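Local atomic coordinates of 4-methyl-5(B-hydroxyethyl)-thiazole monophosphate biosynthesis enzyme (Vibrio cholerae O1 biovar El Tor, PDB entry 3OT1), a protein that is of unknown function but belongs to the DJ-1/PfpI family and may take part in thiazole monophosphate biosynthesis. Residues 14-19 and 41-46; 20-25 and 54-59; 63-68 and 90-95; 79-84 and 110-115; 122-127 and 155-160. All coordinates share one frame; numbering follows the deposited sequence. Where two conformers were deposited one is given.

Contact 1: residues 14-19 and 41-46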
# COMPACT_ATOMS: atom_id res chain seq x y z
N VAL A 14 8.15 13.19 -1.53
CA VAL A 14 6.88 12.71 -0.98
C VAL A 14 6.73 13.26 0.44
O VAL A 14 7.26 12.70 1.41
CB VAL A 14 6.80 11.17 -0.97
CG1 VAL A 14 5.45 10.71 -0.44
CG2 VAL A 14 7.03 10.62 -2.36
N PRO A 15 5.99 14.36 0.59
CA PRO A 15 5.71 14.87 1.93
C PRO A 15 4.77 13.92 2.68
O PRO A 15 3.91 13.29 2.09
CB PRO A 15 5.00 16.18 1.66
CG PRO A 15 5.46 16.55 0.29
CD PRO A 15 5.47 15.27 -0.44
N VAL A 16 4.98 13.85 3.99
CA VAL A 16 4.12 13.08 4.88
C VAL A 16 3.81 13.92 6.11
O VAL A 16 4.62 14.75 6.53
CB VAL A 16 4.79 11.75 5.29
CG1 VAL A 16 4.93 10.86 4.08
CG2 VAL A 16 6.13 11.94 6.00
N ALA A 17 2.65 13.68 6.69
CA ALA A 17 2.22 14.40 7.89
C ALA A 17 1.49 13.44 8.81
O ALA A 17 1.07 12.36 8.43
CB ALA A 17 1.26 15.56 7.51
N HIS A 18 1.33 13.87 10.05
CA HIS A 18 0.41 13.20 10.97
C HIS A 18 -0.93 13.09 10.28
O HIS A 18 -1.49 14.09 9.84
CB HIS A 18 0.33 14.01 12.24
CG HIS A 18 -0.51 13.39 13.31
ND1 HIS A 18 -0.99 14.12 14.37
CD2 HIS A 18 -0.96 12.13 13.48
CE1 HIS A 18 -1.69 13.33 15.16
NE2 HIS A 18 -1.71 12.12 14.63
N GLY A 19 -1.44 11.89 10.15
CA GLY A 19 -2.71 11.68 9.50
C GLY A 19 -2.66 11.36 8.03
O GLY A 19 -3.71 11.14 7.42
N MSE A 41 11.14 10.99 1.46
CA MSE A 41 9.96 11.21 2.28
C MSE A 41 10.39 12.33 3.22
O MSE A 41 11.46 12.27 3.84
CB MSE A 41 9.61 9.96 3.08
CG MSE A 41 9.29 8.76 2.21
SE MSE A 41 8.88 7.17 3.25
CE MSE A 41 7.32 7.86 4.08
N ALA A 42 9.57 13.37 3.32
CA ALA A 42 9.88 14.55 4.11
C ALA A 42 8.69 14.91 4.98
O ALA A 42 7.58 14.97 4.51
CB ALA A 42 10.25 15.72 3.19
N ALA A 43 8.93 15.09 6.27
CA ALA A 43 7.86 15.30 7.24
C ALA A 43 7.46 16.75 7.41
O ALA A 43 8.32 17.60 7.63
CB ALA A 43 8.28 14.75 8.59
N VAL A 44 6.16 16.99 7.41
CA VAL A 44 5.58 18.22 7.91
C VAL A 44 5.73 18.27 9.42
O VAL A 44 5.40 17.31 10.13
CB VAL A 44 4.10 18.28 7.56
CG1 VAL A 44 3.42 19.51 8.22
CG2 VAL A 44 3.91 18.31 6.07
N GLY A 45 6.26 19.41 9.86
CA GLY A 45 6.63 19.65 11.23
C GLY A 45 8.11 19.49 11.45
O GLY A 45 8.93 19.58 10.53
N ASP A 46 8.41 19.24 12.72
CA ASP A 46 9.77 19.20 13.21
C ASP A 46 10.12 17.82 13.77
O ASP A 46 11.26 17.64 14.25
CB ASP A 46 9.95 20.29 14.27
CG ASP A 46 9.51 21.67 13.77
OD1 ASP A 46 10.13 22.17 12.82
OD2 ASP A 46 8.53 22.22 14.30
O HOH W 1 2.76 16.40 10.69
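Val-16 and Met-41 meet on one face of the parallel pair made by strands 11-16 and 38-43, the two strands of a beta-alpha-beta crossover unit whose helix, 22-34, packs on that same face. Their side chains cross obliquely. Met-41 is present as selenomethionine, and in one of its two conformers its tip, CE, lies 3.8 Å from Val-16 CG1. The chain runs extended as far as SE and then bends (chi3 64°), which turns CE toward the neighbouring strand. A long, flexible side chain beside a branched one suits this layer between sheet and helix, where Thr-25 touches both. Val-16 CG2 instead turns to the small Ala-43.

Pro-15 and Ala-42 lie on the other face, where Phe-87 of helix 81-88 packs against the proline. The ladder between the strands uses the amides of its neighbours in the chain, so Pro-15, which has no N-H, costs it nothing. Ala-42 N gives a hydrogen bond to Val-14 O at 3.1 Å, and Ala-42 O accepts from Val-16 N at 2.9 Å. Val-44 N then meets Val-16 O at 2.9 Å, an almost straight bond (169°). Past the strand ends Ala-17 CB rests 3.9 Å from Val-44 CB. There a water takes over as the bridge: it accepts from His-18 N at 3.0 Å and donates to Val-44 O at 2.8 Å.

Contact 2: residues 20-25 and 54-59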
# COMPACT_ATOMS: atom_id res chain seq x y z
N SER A 20 -1.47 11.35 7.43
CA SER A 20 -1.36 10.90 6.06
C SER A 20 -1.81 9.46 5.92
O SER A 20 -1.62 8.64 6.83
CB SER A 20 0.07 11.04 5.53
OG SER A 20 0.46 12.40 5.39
N GLU A 21 -2.41 9.15 4.78
CA GLU A 21 -2.88 7.80 4.47
C GLU A 21 -1.65 6.95 4.17
O GLU A 21 -0.94 7.18 3.18
CB GLU A 21 -3.88 7.81 3.34
CG GLU A 21 -5.02 6.81 3.50
CD GLU A 21 -4.57 5.40 3.60
OE1 GLU A 21 -5.28 4.61 4.27
OE2 GLU A 21 -3.52 5.07 3.03
N GLU A 22 -1.35 6.03 5.08
CA GLU A 22 -0.09 5.31 5.03
C GLU A 22 0.01 4.34 3.88
O GLU A 22 1.10 4.16 3.34
CB GLU A 22 0.22 4.60 6.35
CG GLU A 22 -0.91 3.75 6.92
CD GLU A 22 -1.77 4.56 7.88
OE1 GLU A 22 -2.58 5.36 7.39
OE2 GLU A 22 -1.63 4.40 9.10
N MSE A 23 -1.08 3.66 3.49
CA MSE A 23 -0.96 2.74 2.35
C MSE A 23 -0.78 3.55 1.07
O MSE A 23 -0.02 3.14 0.20
CB MSE A 23 -2.06 1.69 2.26
CG MSE A 23 -3.32 2.08 1.54
SE MSE A 23 -4.57 0.60 1.55
CE MSE A 23 -4.77 0.11 -0.34
N GLU A 24 -1.48 4.67 0.94
CA GLU A 24 -1.22 5.50 -0.23
C GLU A 24 0.24 5.93 -0.29
O GLU A 24 0.89 5.87 -1.33
CB GLU A 24 -2.12 6.74 -0.21
CG GLU A 24 -3.60 6.42 -0.34
CD GLU A 24 -4.52 7.60 -0.13
OE1 GLU A 24 -4.07 8.75 -0.06
OE2 GLU A 24 -5.76 7.33 -0.02
N THR A 25 0.74 6.41 0.83
CA THR A 25 2.12 6.87 0.92
C THR A 25 3.10 5.78 0.51
O THR A 25 3.99 6.00 -0.30
CB THR A 25 2.44 7.35 2.36
OG1 THR A 25 1.57 8.43 2.72
CG2 THR A 25 3.88 7.83 2.46
N ARG A 54 -4.01 5.42 10.13
CA ARG A 54 -4.39 4.14 10.75
C ARG A 54 -3.31 3.63 11.70
O ARG A 54 -3.22 2.44 12.00
CB ARG A 54 -4.76 3.09 9.70
CG ARG A 54 -6.20 3.17 9.19
CD ARG A 54 -6.45 4.40 8.34
NE ARG A 54 -7.83 4.54 7.95
CZ ARG A 54 -8.28 5.51 7.17
NH1 ARG A 54 -7.42 6.36 6.63
NH2 ARG A 54 -9.56 5.62 6.91
N GLY A 55 -2.48 4.54 12.17
CA GLY A 55 -1.55 4.26 13.25
C GLY A 55 -0.15 3.88 12.80
O GLY A 55 0.73 3.76 13.65
N VAL A 56 0.07 3.68 11.51
CA VAL A 56 1.36 3.21 11.03
C VAL A 56 2.35 4.38 11.05
O VAL A 56 2.08 5.43 10.46
CB VAL A 56 1.24 2.61 9.61
CG1 VAL A 56 2.61 2.25 9.05
CG2 VAL A 56 0.33 1.38 9.64
N TRP A 57 3.50 4.18 11.69
CA TRP A 57 4.52 5.22 11.74
C TRP A 57 5.24 5.34 10.41
O TRP A 57 5.72 4.35 9.87
CB TRP A 57 5.51 4.95 12.88
CG TRP A 57 4.88 5.19 14.21
CD1 TRP A 57 4.27 4.28 15.02
CD2 TRP A 57 4.72 6.46 14.85
NE1 TRP A 57 3.77 4.91 16.14
CE2 TRP A 57 4.02 6.25 16.05
CE3 TRP A 57 5.10 7.76 14.51
CZ2 TRP A 57 3.73 7.31 16.94
CZ3 TRP A 57 4.79 8.80 15.38
CH2 TRP A 57 4.11 8.57 16.58
N LEU A 58 5.30 6.57 9.90
CA LEU A 58 6.00 6.93 8.67
C LEU A 58 7.26 7.68 9.07
O LEU A 58 7.20 8.73 9.68
CB LEU A 58 5.09 7.78 7.78
CG LEU A 58 3.82 7.10 7.30
CD1 LEU A 58 2.85 8.11 6.74
CD2 LEU A 58 4.08 5.97 6.32
N THR A 59 8.41 7.12 8.73
CA THR A 59 9.70 7.67 9.10
C THR A 59 10.33 8.39 7.91
O THR A 59 10.79 7.76 6.95
CB THR A 59 10.59 6.53 9.61
OG1 THR A 59 10.02 6.00 10.81
CG2 THR A 59 11.98 7.03 9.89
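Glu-22 reaches Arg-54 and Val-56 through two turns of its side chain: chi1 (49°) sets CG between the backbone N and the carbonyl carbon, and chi2 (-92°) folds CD toward the loop before strand 57-59. The carboxylate so placed collects backbone N-H groups. Glu-22 OE2 accepts from Arg-54 N at 2.8 Å, on its syn side and a little out of the carboxylate plane, and from Val-56 N at 3.0 Å, nearly along its C-O axis. OE1 has only a weak bond to Arg-54 N and takes a firmer one from the hydroxyl of Ser-53. Glutamate suits the place, since its OE2 can take two amides of a tight bend at once, and Gly-55 suits the positive phi between them. The aliphatic part is used as well: Glu-22 CG packs 3.6 Å from Val-56 CB, while Glu-22 CB faces Leu-58 CD2 at 4.1 Å.

Glu-21 works on the helix itself. As its N-cap, it accepts from Glu-24 N at OE2 (2.9 Å, 168°). Its other oxygen, OE1, lies 3.6 Å from Arg-54 NH1, a long salt bridge of charges alone, with the oxygen well out of the guanidinium plane; the stronger partner of OE1 is a basic side chain of another chain.

The contact thus ties the first turn of helix 22-34 to the end of the 49-51/57-59 hairpin. Leu-58 also touches Val-50 of the paired strand, Thr-25 turns to Pro-78, and another protein chain packs alongside Arg-54 and Val-56.

Contact 3: residues 63-68 and 90-95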
# COMPACT_ATOMS: atom_id res chain seq x y z
N THR A 63 13.09 17.01 7.05
CA THR A 63 11.96 17.86 7.33
C THR A 63 11.53 18.59 6.06
O THR A 63 12.34 18.88 5.17
CB THR A 63 12.33 18.85 8.44
OG1 THR A 63 11.15 19.54 8.87
CG2 THR A 63 13.36 19.84 7.94
N LEU A 64 10.25 18.88 5.96
CA LEU A 64 9.75 19.60 4.80
C LEU A 64 10.42 20.98 4.60
O LEU A 64 10.62 21.39 3.47
CB LEU A 64 8.23 19.71 4.84
CG LEU A 64 7.58 19.97 3.48
CD1 LEU A 64 7.80 18.81 2.50
CD2 LEU A 64 6.11 20.27 3.68
N GLU A 65 10.77 21.66 5.69
CA GLU A 65 11.46 22.96 5.60
C GLU A 65 12.86 22.89 4.95
O GLU A 65 13.37 23.89 4.45
CB GLU A 65 11.57 23.62 6.99
CG GLU A 65 10.40 24.54 7.38
CD GLU A 65 10.66 25.30 8.68
OE1 GLU A 65 11.83 25.43 9.09
OE2 GLU A 65 9.68 25.78 9.30
N ALA A 66 13.50 21.72 4.99
CA ALA A 66 14.80 21.51 4.32
C ALA A 66 14.71 21.17 2.82
O ALA A 66 15.74 20.89 2.18
CB ALA A 66 15.57 20.41 5.03
N CYS A 67 13.49 21.18 2.26
CA CYS A 67 13.32 20.78 0.89
C CYS A 67 13.27 21.95 -0.04
O CYS A 67 12.62 22.95 0.26
CB CYS A 67 12.02 20.01 0.75
SG CYS A 67 12.03 18.46 1.67
N SER A 68 13.95 21.82 -1.16
CA SER A 68 13.82 22.82 -2.21
C SER A 68 13.59 22.13 -3.54
O SER A 68 14.16 21.07 -3.85
CB SER A 68 15.00 23.79 -2.23
OG SER A 68 14.99 24.64 -1.09
N SER A 90 0.21 23.99 6.17
CA SER A 90 1.65 24.10 6.15
C SER A 90 2.10 25.12 5.13
O SER A 90 1.96 24.92 3.94
CB SER A 90 2.28 22.75 5.80
OG SER A 90 3.66 22.88 5.52
N THR A 91 2.64 26.23 5.63
CA THR A 91 3.22 27.27 4.78
C THR A 91 4.22 26.67 3.79
O THR A 91 4.20 26.98 2.59
CB THR A 91 3.87 28.36 5.66
OG1 THR A 91 2.89 28.85 6.58
CG2 THR A 91 4.43 29.48 4.78
N ALA A 92 5.10 25.83 4.30
CA ALA A 92 6.15 25.26 3.48
C ALA A 92 5.58 24.35 2.40
O ALA A 92 6.08 24.33 1.28
CB ALA A 92 7.15 24.48 4.33
N LEU A 93 4.56 23.55 2.73
CA LEU A 93 3.98 22.64 1.74
C LEU A 93 3.35 23.44 0.61
O LEU A 93 3.53 23.14 -0.57
CB LEU A 93 2.97 21.70 2.41
CG LEU A 93 2.35 20.52 1.65
CD1 LEU A 93 1.33 21.00 0.64
CD2 LEU A 93 3.42 19.65 0.96
N LEU A 94 2.55 24.44 0.98
CA LEU A 94 1.90 25.25 -0.04
C LEU A 94 2.92 25.97 -0.94
O LEU A 94 2.72 26.04 -2.15
CB LEU A 94 0.95 26.26 0.61
CG LEU A 94 -0.21 25.64 1.40
CD1 LEU A 94 -1.03 26.77 2.07
CD2 LEU A 94 -1.12 24.77 0.55
N ALA A 95 4.00 26.46 -0.35
CA ALA A 95 5.07 27.07 -1.12
C ALA A 95 5.74 26.07 -2.07
O ALA A 95 6.13 26.45 -3.17
CB ALA A 95 6.11 27.71 -0.16
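Leu-64 and Leu-93 carry the apolar part of this contact, between a short 3-10 turn (64-66) and the first turn of helix 91-102. Leu-64 uses one branch: CD2 lies 3.7 Å from Leu-93 CB and 3.9 Å from Leu-93 CD2, the two side chains crossing at a slant. Its chi1 (-159°) sets CG anti to the backbone N, and the CD2 branch beyond is the one that touches. Ala-92 turns its single methyl back toward the 3-10 turn, 4.4 Å from Leu-64 CD2; so small a side chain lets the turn come close to the helix.

Between the two segments the contact is apolar; the polar bonds described here lie within one segment or run to strand 38-43. Ser-90 is the N-cap of the helix, and its OG accepts from Leu-93 N at 3.0 Å (157°). Serine suits the place because its short side chain can fold back to an amide of the first turn. The same OG is 4.0 Å from Leu-64 CD2. In the 3-10 turn Ala-66 N bonds to Thr-63 O at 3.1 Å.

Leu-64 and Leu-93 both continue inward to Pro-15 of strand 11-16, and Leu-64 also reaches Ala-42 and Val-44. With the backbone of Leu-64 bonded to Ala-43, the turn lies between strand 38-43 and helix 91-102, at the sheet's 62-63 edge.

Contact 4: residues 79-84 and 110-115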
# COMPACT_ATOMS: atom_id res chain seq x y z
N GLY A 79 -2.80 11.32 0.32
CA GLY A 79 -4.04 11.78 0.91
C GLY A 79 -4.16 11.41 2.37
O GLY A 79 -3.19 11.46 3.12
N GLY A 80 -5.36 11.03 2.77
CA GLY A 80 -5.76 10.96 4.17
C GLY A 80 -6.33 12.30 4.58
O GLY A 80 -5.78 13.33 4.20
N VAL A 81 -7.40 12.30 5.37
CA VAL A 81 -8.06 13.54 5.70
C VAL A 81 -7.21 14.42 6.61
O VAL A 81 -6.96 15.61 6.33
CB VAL A 81 -9.45 13.28 6.28
CG1 VAL A 81 -10.09 14.58 6.75
CG2 VAL A 81 -10.33 12.58 5.26
N GLY A 82 -6.74 13.84 7.71
CA GLY A 82 -5.88 14.60 8.62
C GLY A 82 -4.58 15.07 7.96
O GLY A 82 -4.10 16.17 8.20
N GLY A 83 -3.99 14.21 7.15
CA GLY A 83 -2.76 14.54 6.45
C GLY A 83 -2.97 15.66 5.44
O GLY A 83 -2.17 16.59 5.37
N ALA A 84 -4.04 15.58 4.66
CA ALA A 84 -4.35 16.64 3.70
C ALA A 84 -4.58 17.96 4.42
O ALA A 84 -4.14 19.02 3.96
CB ALA A 84 -5.55 16.28 2.88
N ILE A 110 -3.35 12.61 -4.48
CA ILE A 110 -4.38 11.60 -4.42
C ILE A 110 -5.32 11.84 -3.25
O ILE A 110 -4.97 12.46 -2.25
CB ILE A 110 -3.71 10.19 -4.36
CG1 ILE A 110 -4.71 9.02 -4.51
CG2 ILE A 110 -2.83 10.04 -3.13
CD1 ILE A 110 -4.03 7.71 -4.84
N CYS A 111 -6.51 11.25 -3.39
CA CYS A 111 -7.46 11.14 -2.30
C CYS A 111 -7.99 12.50 -1.82
O CYS A 111 -8.51 13.26 -2.62
CB CYS A 111 -6.75 10.29 -1.22
SG CYS A 111 -7.58 9.84 0.27
N ALA A 112 -7.88 12.81 -0.53
CA ALA A 112 -8.42 14.06 -0.01
C ALA A 112 -7.63 15.29 -0.48
O ALA A 112 -8.14 16.41 -0.41
CB ALA A 112 -8.48 14.03 1.53
N THR A 113 -6.38 15.11 -0.86
CA THR A 113 -5.50 16.24 -1.06
C THR A 113 -5.93 17.22 -2.15
O THR A 113 -5.87 18.41 -1.92
CB THR A 113 -4.06 15.73 -1.19
OG1 THR A 113 -3.70 15.19 0.09
CG2 THR A 113 -3.11 16.83 -1.58
N PRO A 114 -6.37 16.74 -3.32
CA PRO A 114 -6.79 17.75 -4.33
C PRO A 114 -7.95 18.61 -3.82
O PRO A 114 -8.04 19.78 -4.19
CB PRO A 114 -7.19 16.89 -5.54
CG PRO A 114 -6.32 15.64 -5.39
CD PRO A 114 -6.34 15.39 -3.89
N ALA A 115 -8.84 18.04 -3.00
CA ALA A 115 -9.97 18.79 -2.43
C ALA A 115 -9.54 19.71 -1.29
O ALA A 115 -9.81 20.91 -1.31
CB ALA A 115 -11.04 17.82 -1.97
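Cys-111 faces Gly-79 and Gly-80 from a sharp turn between strand 106-110 and helix 113-119, a strand-turn-helix arrangement that matches the nucleophile elbow of the DJ-1 superfamily. Its backbone is strained into a positive phi (65°), at the second position of a type II' turn from Ile-110 to Thr-113. With SG anti to the backbone N (chi1 -177°), the sulfur points across to the other segment and accepts from Gly-80 N at 3.5 Å in a nearly straight bond (173°).

Gly-79 suits its place because a CB there would run into Cys-111 CB and Ile-110 O; its CA already comes within 3.4 Å of Ile-110 O and 3.8 Å of Cys-111 CB. Gly-80, the N-cap of helix 81-88, has a positive phi that glycine adopts easily. Methyl groups fill the next layer, with Ala-84 CB 3.9 Å from Ala-112 CB. Beside them Thr-113 OG1 lies 3.5 Å from Ala-84 CB, while its hydrogen bond goes to Pro-78 O.

The sulfur thus accepts one backbone N-H, and the carboxylate of Glu-24 of helix 22-34 packs close to it. In relatives such a cysteine is the reactive residue, so the geometry is consistent with a site of that kind, although its activity here is not established.

Contact 5: residues 122-127 and 155-160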
# COMPACT_ATOMS: atom_id res chain seq x y z
N GLN A 122 -6.35 27.53 -3.40
CA GLN A 122 -6.20 28.09 -4.75
C GLN A 122 -4.93 27.62 -5.43
O GLN A 122 -4.15 28.41 -5.93
CB GLN A 122 -6.23 29.63 -4.74
CG GLN A 122 -7.50 30.19 -4.25
CD GLN A 122 -7.64 30.11 -2.75
OE1 GLN A 122 -6.69 30.37 -1.99
NE2 GLN A 122 -8.83 29.72 -2.30
N LYS A 123 -4.72 26.32 -5.43
CA LYS A 123 -3.67 25.72 -6.24
C LYS A 123 -4.30 25.04 -7.44
O LYS A 123 -5.37 24.45 -7.32
CB LYS A 123 -2.84 24.71 -5.45
CG LYS A 123 -2.29 25.22 -4.13
CD LYS A 123 -1.42 26.44 -4.25
CE LYS A 123 -0.86 26.82 -2.92
NZ LYS A 123 -0.17 28.16 -2.96
N PHE A 124 -3.64 25.12 -8.59
CA PHE A 124 -4.13 24.52 -9.84
C PHE A 124 -5.52 25.00 -10.20
O PHE A 124 -6.36 24.24 -10.70
CB PHE A 124 -4.00 22.99 -9.80
CG PHE A 124 -2.61 22.55 -9.57
CD1 PHE A 124 -1.68 22.66 -10.59
CD2 PHE A 124 -2.18 22.14 -8.32
CE1 PHE A 124 -0.37 22.31 -10.38
CE2 PHE A 124 -0.88 21.79 -8.10
CZ PHE A 124 0.04 21.88 -9.13
N VAL A 125 -5.75 26.29 -9.99
CA VAL A 125 -6.98 26.92 -10.41
C VAL A 125 -7.15 26.73 -11.92
O VAL A 125 -6.22 26.92 -12.70
CB VAL A 125 -7.01 28.42 -10.06
CG1 VAL A 125 -8.30 29.07 -10.56
CG2 VAL A 125 -6.90 28.61 -8.56
N GLY A 126 -8.34 26.29 -12.31
CA GLY A 126 -8.60 26.03 -13.71
C GLY A 126 -8.24 24.64 -14.21
O GLY A 126 -8.60 24.29 -15.32
N ALA A 127 -7.58 23.82 -13.39
CA ALA A 127 -7.17 22.48 -13.83
C ALA A 127 -8.30 21.48 -13.67
O ALA A 127 -9.07 21.55 -12.71
CB ALA A 127 -5.98 21.99 -13.03
N GLN A 155 -1.20 22.05 -16.84
CA GLN A 155 -0.59 22.47 -15.59
C GLN A 155 0.24 21.34 -14.96
O GLN A 155 0.54 21.37 -13.77
CB GLN A 155 -1.65 22.98 -14.61
CG GLN A 155 -2.31 24.28 -15.07
CD GLN A 155 -3.26 24.82 -14.04
OE1 GLN A 155 -2.95 24.84 -12.85
NE2 GLN A 155 -4.43 25.28 -14.47
N HIS A 156 0.65 20.36 -15.77
CA HIS A 156 1.49 19.24 -15.32
C HIS A 156 0.96 18.65 -14.02
O HIS A 156 1.70 18.58 -13.02
CB HIS A 156 2.94 19.71 -15.11
CG HIS A 156 3.51 20.44 -16.28
ND1 HIS A 156 3.67 21.81 -16.30
CD2 HIS A 156 3.93 19.99 -17.48
CE1 HIS A 156 4.18 22.16 -17.47
NE2 HIS A 156 4.35 21.08 -18.20
N LEU A 157 -0.31 18.27 -14.01
CA LEU A 157 -0.99 17.86 -12.78
C LEU A 157 -1.60 16.47 -12.93
O LEU A 157 -2.38 16.19 -13.84
CB LEU A 157 -2.11 18.85 -12.43
CG LEU A 157 -2.90 18.50 -11.18
CD1 LEU A 157 -2.03 18.63 -9.93
CD2 LEU A 157 -4.17 19.34 -11.07
N LEU A 158 -1.26 15.57 -12.00
CA LEU A 158 -1.81 14.23 -11.99
C LEU A 158 -2.59 14.06 -10.69
O LEU A 158 -2.03 14.29 -9.61
CB LEU A 158 -0.69 13.20 -12.03
CG LEU A 158 -1.13 11.73 -12.11
CD1 LEU A 158 -1.78 11.43 -13.48
CD2 LEU A 158 0.05 10.81 -11.82
N THR A 159 -3.86 13.66 -10.78
CA THR A 159 -4.62 13.39 -9.59
C THR A 159 -5.28 12.02 -9.64
O THR A 159 -5.44 11.42 -10.69
CB THR A 159 -5.67 14.50 -9.32
OG1 THR A 159 -6.51 14.65 -10.47
CG2 THR A 159 -5.00 15.79 -8.94
N SER A 160 -5.65 11.52 -8.46
CA SER A 160 -6.27 10.22 -8.37
C SER A 160 -7.13 10.14 -7.11
O SER A 160 -7.14 11.06 -6.30
CB SER A 160 -5.19 9.14 -8.42
OG SER A 160 -5.68 7.82 -8.55
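Phe-124, the first residue of a type II beta turn, presents one ring face to Leu-157 and an edge to Gln-155. Leu-157 CD1 stands over the centre of the ring, 3.7 Å from its centroid and 6° off the normal, a CH-pi contact. Gln-155 OE1 comes to the edge near the ring plane, 3.4 Å from Phe-124 CD1. The amide of Gln-155 is turned 25° from the ring, and the two side chains run past each other in opposite directions. The ring also makes an edge-to-face contact with Phe-118.

The contact joins this turn, which runs from Phe-124 to Ala-127, to the start of strand 157-160, where His-156 and Leu-157 together face Tyr-152 in a G1 beta bulge. Gly-126 suits the third position of the turn, which needs a positive phi. Gln-155 meets the turn with both ends of its amide, but only NE2 bonds: it donates to Val-125 O at 3.0 Å (165°), with that oxygen close to the amide plane, although the nitrogen stands above the plane of the carbonyl. The bond fixes which way the amide is turned and so leaves OE1 beside the ring edge, 3.2 Å from Phe-124 CA. A chain extended beyond CG gives glutamine the length to do this.

Leucine suits the facing strand because it has two methyls to offer. CD1 stands over the ring, while Leu-157 CD2 touches the ring's root at Phe-124 CB and CG and rests 3.8 Å from Ala-127 CB. That same Ala-127 methyl lies 3.9 Å from Gln-155 NE2.

In the fold
Contacts 1, 2 and 4 are buried, contacts 3 and 5 partly so, with contact 3 furthest from the chain's centre. Contact 1 is a ladder of backbone bonds in the main sheet. Contact 2 shares its crossover helix, Thr-25 packing on Val-16 and Met-41, but relies on carboxylates that grip backbone amides near another chain. Contact 4 turns on glycines and a sulfur, and meets contact 2 where Glu-24 reaches Gly-79 and Cys-111. Contact 3 is almost wholly apolar and joins contact 1 through Leu-64. On the far side of the chain's centre from contact 2, contact 5 mixes a ring, leucine and an amide, and its strand meets contact 4 at Ser-160 and Cys-111.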